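Local coordinates for protein PilX (PDB 2OPE) that is a minor type IV pilin that probably takes part in pilus-mediated aggregation and adhesion of meningococci, at residues K54-V66 / S75-L88. Sequence-based numbering, arbitrary orientation.
Sequences KIAEKYNVSVHFV and SLVGVPKTGTGYTL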
loop_
_atom_site.group_PDB
_atom_site.type_symbol
_atom_site.label_atom_id
_atom_site.label_comp_id
_atom_site.label_asym_id
_atom_site.label_seq_id
_atom_site.Cartn_x
_atom_site.Cartn_y
_atom_site.Cartn_z
ATOM N N LYS A 54 3.469 16.699 -1.328
ATOM C CA LYS A 54 4.820 16.196 -1.600
ATOM C C LYS A 54 4.805 14.714 -2.034
ATOM O O LYS A 54 5.418 14.349 -3.022
ATOM C CB LYS A 54 5.756 16.432 -0.399
ATOM C CG LYS A 54 6.159 17.932 -0.198
ATOM C CD LYS A 54 6.987 18.229 1.093
ATOM C CE LYS A 54 8.537 17.997 0.941
ATOM N NZ LYS A 54 9.469 19.242 0.842
ATOM N N ILE A 55 4.065 13.862 -1.337
ATOM C CA ILE A 55 4.081 12.439 -1.641
ATOM C C ILE A 55 3.191 12.070 -2.842
ATOM O O ILE A 55 3.578 11.264 -3.701
ATOM C CB ILE A 55 3.717 11.601 -0.344
ATOM C CG1 ILE A 55 4.581 12.061 0.830
ATOM C CG2 ILE A 55 3.871 10.093 -0.562
ATOM C CD1 ILE A 55 6.083 12.138 0.483
ATOM N N ALA A 56 1.997 12.651 -2.895
ATOM C CA ALA A 56 1.026 12.372 -3.959
ATOM C C ALA A 56 1.540 12.692 -5.355
ATOM O O ALA A 56 1.132 12.071 -6.328
ATOM C CB ALA A 56 -0.305 13.127 -3.704
ATOM N N GLU A 57 2.403 13.685 -5.452
ATOM C CA GLU A 57 3.045 14.038 -6.700
ATOM C C GLU A 57 3.891 12.894 -7.252
ATOM O O GLU A 57 4.079 12.774 -8.470
ATOM C CB GLU A 57 4.005 15.180 -6.429
ATOM C CG GLU A 57 3.532 16.516 -6.852
ATOM C CD GLU A 57 4.548 17.580 -6.515
ATOM O OE1 GLU A 57 4.248 18.777 -6.739
ATOM O OE2 GLU A 57 5.639 17.211 -6.007
ATOM N N LYS A 58 4.437 12.086 -6.348
ATOM C CA LYS A 58 5.485 11.142 -6.717
ATOM C C LYS A 58 5.084 9.673 -6.740
ATOM O O LYS A 58 5.726 8.885 -7.436
ATOM C CB LYS A 58 6.672 11.304 -5.775
ATOM C CG LYS A 58 7.230 12.686 -5.768
ATOM C CD LYS A 58 8.168 12.953 -4.600
ATOM C CE LYS A 58 8.596 14.416 -4.633
ATOM N NZ LYS A 58 9.308 14.802 -5.924
ATOM N N TYR A 59 4.047 9.314 -5.967
ATOM C CA TYR A 59 3.651 7.923 -5.759
ATOM C C TYR A 59 2.188 7.661 -6.042
ATOM O O TYR A 59 1.363 8.530 -5.825
ATOM C CB TYR A 59 3.930 7.521 -4.323
ATOM C CG TYR A 59 5.372 7.587 -4.013
ATOM C CD1 TYR A 59 5.921 8.684 -3.324
ATOM C CD2 TYR A 59 6.218 6.568 -4.411
ATOM C CE1 TYR A 59 7.265 8.753 -3.029
ATOM C CE2 TYR A 59 7.555 6.630 -4.124
ATOM C CZ TYR A 59 8.075 7.731 -3.439
ATOM O OH TYR A 59 9.422 7.751 -3.174
ATOM N N ASN A 60 1.884 6.454 -6.530
ATOM C CA ASN A 60 0.504 5.924 -6.529
ATOM C C ASN A 60 0.279 4.835 -5.467
ATOM O O ASN A 60 1.107 3.964 -5.272
ATOM C CB ASN A 60 0.112 5.421 -7.910
ATOM C CG ASN A 60 0.043 6.547 -8.936
ATOM O OD1 ASN A 60 -0.526 7.612 -8.684
ATOM N ND2 ASN A 60 0.671 6.339 -10.064
ATOM N N VAL A 61 -0.833 4.910 -4.751
ATOM C CA VAL A 61 -1.154 3.873 -3.786
ATOM C C VAL A 61 -2.404 3.077 -4.232
ATOM O O VAL A 61 -3.412 3.653 -4.671
ATOM C CB VAL A 61 -1.267 4.480 -2.355
ATOM C CG1 VAL A 61 -1.760 3.463 -1.362
ATOM C CG2 VAL A 61 0.091 5.019 -1.921
ATOM N N SER A 62 -2.330 1.742 -4.164
ATOM C CA SER A 62 -3.482 0.924 -4.584
ATOM C C SER A 62 -3.654 -0.217 -3.593
ATOM O O SER A 62 -2.700 -0.520 -2.883
ATOM C CB SER A 62 -3.273 0.408 -6.004
ATOM O OG SER A 62 -1.987 -0.206 -6.107
ATOM N N VAL A 63 -4.848 -0.830 -3.556
ATOM C CA VAL A 63 -5.216 -1.924 -2.614
ATOM C C VAL A 63 -5.507 -3.211 -3.439
ATOM O O VAL A 63 -6.038 -3.168 -4.568
ATOM C CB VAL A 63 -6.454 -1.512 -1.692
ATOM C CG1 VAL A 63 -7.692 -1.201 -2.556
ATOM C CG2 VAL A 63 -6.809 -2.543 -0.699
ATOM N N HIS A 64 -5.113 -4.358 -2.912
ATOM C CA HIS A 64 -5.132 -5.577 -3.709
ATOM C C HIS A 64 -5.680 -6.727 -2.896
ATOM O O HIS A 64 -5.561 -6.740 -1.689
ATOM C CB HIS A 64 -3.708 -5.849 -4.250
ATOM C CG HIS A 64 -3.142 -4.685 -5.020
ATOM N ND1 HIS A 64 -3.250 -4.571 -6.394
ATOM C CD2 HIS A 64 -2.536 -3.538 -4.591
ATOM C CE1 HIS A 64 -2.699 -3.429 -6.780
ATOM N NE2 HIS A 64 -2.256 -2.783 -5.710
ATOM N N PHE A 65 -6.301 -7.677 -3.564
ATOM C CA PHE A 65 -7.042 -8.751 -2.934
ATOM C C PHE A 65 -6.654 -10.063 -3.576
ATOM O O PHE A 65 -6.597 -10.189 -4.800
ATOM C CB PHE A 65 -8.552 -8.529 -3.146
ATOM C CG PHE A 65 -9.035 -7.213 -2.632
ATOM C CD1 PHE A 65 -9.436 -7.084 -1.296
ATOM C CD2 PHE A 65 -9.030 -6.083 -3.456
ATOM C CE1 PHE A 65 -9.827 -5.853 -0.792
ATOM C CE2 PHE A 65 -9.427 -4.868 -2.977
ATOM C CZ PHE A 65 -9.819 -4.732 -1.634
ATOM N N VAL A 66 -6.418 -11.071 -2.774
ATOM C CA VAL A 66 -6.211 -12.367 -3.367
ATOM C C VAL A 66 -7.565 -12.965 -3.687
ATOM O O VAL A 66 -7.754 -13.574 -4.742
ATOM C CB VAL A 66 -5.394 -13.274 -2.444
ATOM C CG1 VAL A 66 -5.460 -14.757 -2.914
ATOM C CG2 VAL A 66 -3.951 -12.776 -2.448
ATOM N N SER A 75 -3.668 -6.128 0.696
ATOM C CA SER A 75 -2.420 -5.426 0.868
ATOM C C SER A 75 -2.458 -4.083 0.130
ATOM O O SER A 75 -3.231 -3.885 -0.814
ATOM C CB SER A 75 -1.290 -6.282 0.352
ATOM O OG SER A 75 -1.501 -6.564 -0.982
ATOM N N LEU A 76 -1.637 -3.156 0.592
ATOM C CA LEU A 76 -1.478 -1.893 -0.060
ATOM C C LEU A 76 -0.137 -1.892 -0.753
ATOM O O LEU A 76 0.865 -2.299 -0.183
ATOM C CB LEU A 76 -1.535 -0.760 0.964
ATOM C CG LEU A 76 -2.798 -0.610 1.798
ATOM C CD1 LEU A 76 -2.584 0.456 2.928
ATOM C CD2 LEU A 76 -3.953 -0.232 0.899
ATOM N N VAL A 77 -0.117 -1.412 -1.986
ATOM C CA VAL A 77 1.122 -1.257 -2.749
ATOM C C VAL A 77 1.394 0.253 -2.991
ATOM O O VAL A 77 0.524 1.000 -3.395
ATOM C CB VAL A 77 0.998 -2.061 -4.083
ATOM C CG1 VAL A 77 2.139 -1.837 -5.000
ATOM C CG2 VAL A 77 0.839 -3.551 -3.787
ATOM N N GLY A 78 2.594 0.728 -2.682
ATOM C CA GLY A 78 2.888 2.143 -2.917
ATOM C C GLY A 78 4.034 2.160 -3.914
ATOM O O GLY A 78 5.097 1.614 -3.640
ATOM N N VAL A 79 3.842 2.744 -5.095
ATOM C CA VAL A 79 4.955 2.752 -6.049
ATOM C C VAL A 79 5.079 4.096 -6.718
ATOM O O VAL A 79 4.109 4.879 -6.772
ATOM C CB VAL A 79 4.827 1.616 -7.104
ATOM C CG1 VAL A 79 4.817 0.261 -6.396
ATOM C CG2 VAL A 79 3.575 1.818 -8.057
ATOM N N PRO A 80 6.283 4.401 -7.205
ATOM C CA PRO A 80 6.521 5.693 -7.814
ATOM C C PRO A 80 5.708 5.839 -9.106
ATOM O O PRO A 80 5.509 4.853 -9.799
ATOM C CB PRO A 80 8.021 5.639 -8.130
ATOM C CG PRO A 80 8.566 4.566 -7.238
ATOM C CD PRO A 80 7.506 3.579 -7.126
ATOM N N LYS A 81 5.230 7.047 -9.394
ATOM C CA LYS A 81 4.606 7.368 -10.675
ATOM C C LYS A 81 5.535 7.059 -11.860
ATOM O O LYS A 81 6.753 7.244 -11.776
ATOM C CB LYS A 81 4.218 8.849 -10.715
ATOM C CG LYS A 81 2.843 9.099 -10.127
ATOM C CD LYS A 81 2.672 10.505 -9.597
ATOM C CE LYS A 81 1.198 10.887 -9.515
ATOM N NZ LYS A 81 0.402 9.799 -8.935
ATOM N N THR A 82 4.927 6.630 -12.964
ATOM C CA THR A 82 5.632 6.187 -14.156
ATOM C C THR A 82 6.491 7.302 -14.709
ATOM O O THR A 82 5.998 8.408 -14.948
ATOM C CB THR A 82 4.630 5.704 -15.255
ATOM O OG1 THR A 82 4.138 4.401 -14.906
ATOM C CG2 THR A 82 5.305 5.607 -16.615
ATOM N N GLY A 83 7.784 6.997 -14.873
ATOM C CA GLY A 83 8.700 7.795 -15.696
ATOM C C GLY A 83 9.431 8.876 -14.932
ATOM O O GLY A 83 9.964 9.809 -15.530
ATOM N N THR A 84 9.463 8.743 -13.610
ATOM C CA THR A 84 10.008 9.784 -12.745
ATOM C C THR A 84 11.416 9.532 -12.223
ATOM O O THR A 84 11.983 10.404 -11.550
ATOM C CB THR A 84 9.119 10.020 -11.534
ATOM O OG1 THR A 84 9.235 8.912 -10.629
ATOM C CG2 THR A 84 7.675 10.193 -11.966
ATOM N N GLY A 85 11.993 8.368 -12.525
ATOM C CA GLY A 85 13.332 8.072 -12.054
ATOM C C GLY A 85 13.341 7.500 -10.637
ATOM O O GLY A 85 14.363 7.028 -10.150
ATOM N N TYR A 86 12.206 7.510 -9.962
ATOM C CA TYR A 86 12.168 6.936 -8.618
ATOM C C TYR A 86 11.883 5.439 -8.723
ATOM O O TYR A 86 11.171 4.980 -9.645
ATOM C CB TYR A 86 11.152 7.691 -7.737
ATOM C CG TYR A 86 11.706 8.927 -6.996
ATOM C CD1 TYR A 86 12.856 9.581 -7.405
ATOM C CD2 TYR A 86 11.067 9.413 -5.869
ATOM C CE1 TYR A 86 13.343 10.699 -6.691
ATOM C CE2 TYR A 86 11.529 10.476 -5.150
ATOM C CZ TYR A 86 12.653 11.130 -5.543
ATOM O OH TYR A 86 13.071 12.221 -4.779
ATOM N N THR A 87 12.459 4.688 -7.790
ATOM C CA THR A 87 12.322 3.222 -7.733
ATOM C C THR A 87 11.790 2.644 -6.388
ATOM O O THR A 87 11.007 1.671 -6.375
ATOM C CB THR A 87 13.680 2.533 -8.005
ATOM O OG1 THR A 87 14.661 3.108 -7.136
ATOM C CG2 THR A 87 14.139 2.696 -9.490
ATOM N N LEU A 88 12.236 3.232 -5.276
ATOM C CA LEU A 88 11.921 2.714 -3.964
ATOM C C LEU A 88 10.416 2.655 -3.843
ATOM O O LEU A 88 9.723 3.598 -4.234
ATOM C CB LEU A 88 12.509 3.598 -2.840
ATOM C CG LEU A 88 14.039 3.752 -2.742
ATOM C CD1 LEU A 88 14.490 4.586 -1.563
ATOM C CD2 LEU A 88 14.751 2.395 -2.772
HETATM O O HOH W 1 10.896 6.171 -4.621
#
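Strands 59-65 and 74-80 form the antiparallel hairpin at one edge of the pilin sheet, where Asn60, Ser62 and His64 pair with Val79, Val77 and Ser75 through two backbone hydrogen bonds each. Asn60 N to Val79 O is the shortest of these, at 2.7 Å. Past the non-hydrogen-bonded Tyr59-Pro80 pair, Lys81 N hydrogen-bonds Lys58 O at 2.7 Å and 169°. On the face of Ser62 and His64, the imidazole lies across Val77, His64 CD2 coming to 3.5 Å from Val77 CG2. Ser62 OG, held between its backbone N and carbonyl carbon (chi1 51°), hydrogen-bonds His64 NE2 at 2.6 Å, which limits the turning of that ring. The other face turns to helices 5-28 and 35-48: Leu76 CD2 meets Val63 CB at 3.8 Å, Leu76 packing on Met16 and Val63 on Val46. Where strand 59-65 begins and strand 74-80 ends, Tyr59 CE2 approaches Pro80 CG (3.9 Å) and the Tyr59 side chain crosses that of Tyr86 at about a right angle, Tyr59 OH lying 3.6 Å from Tyr86 CD2. Tyr59 OH donates to a water at 2.6 Å, which in turn donates to Leu88 O. Backbone bonds thus set the register, while the tyrosine and its water tie the segment after the Lys81-Thr84 type II turn back to the hairpin.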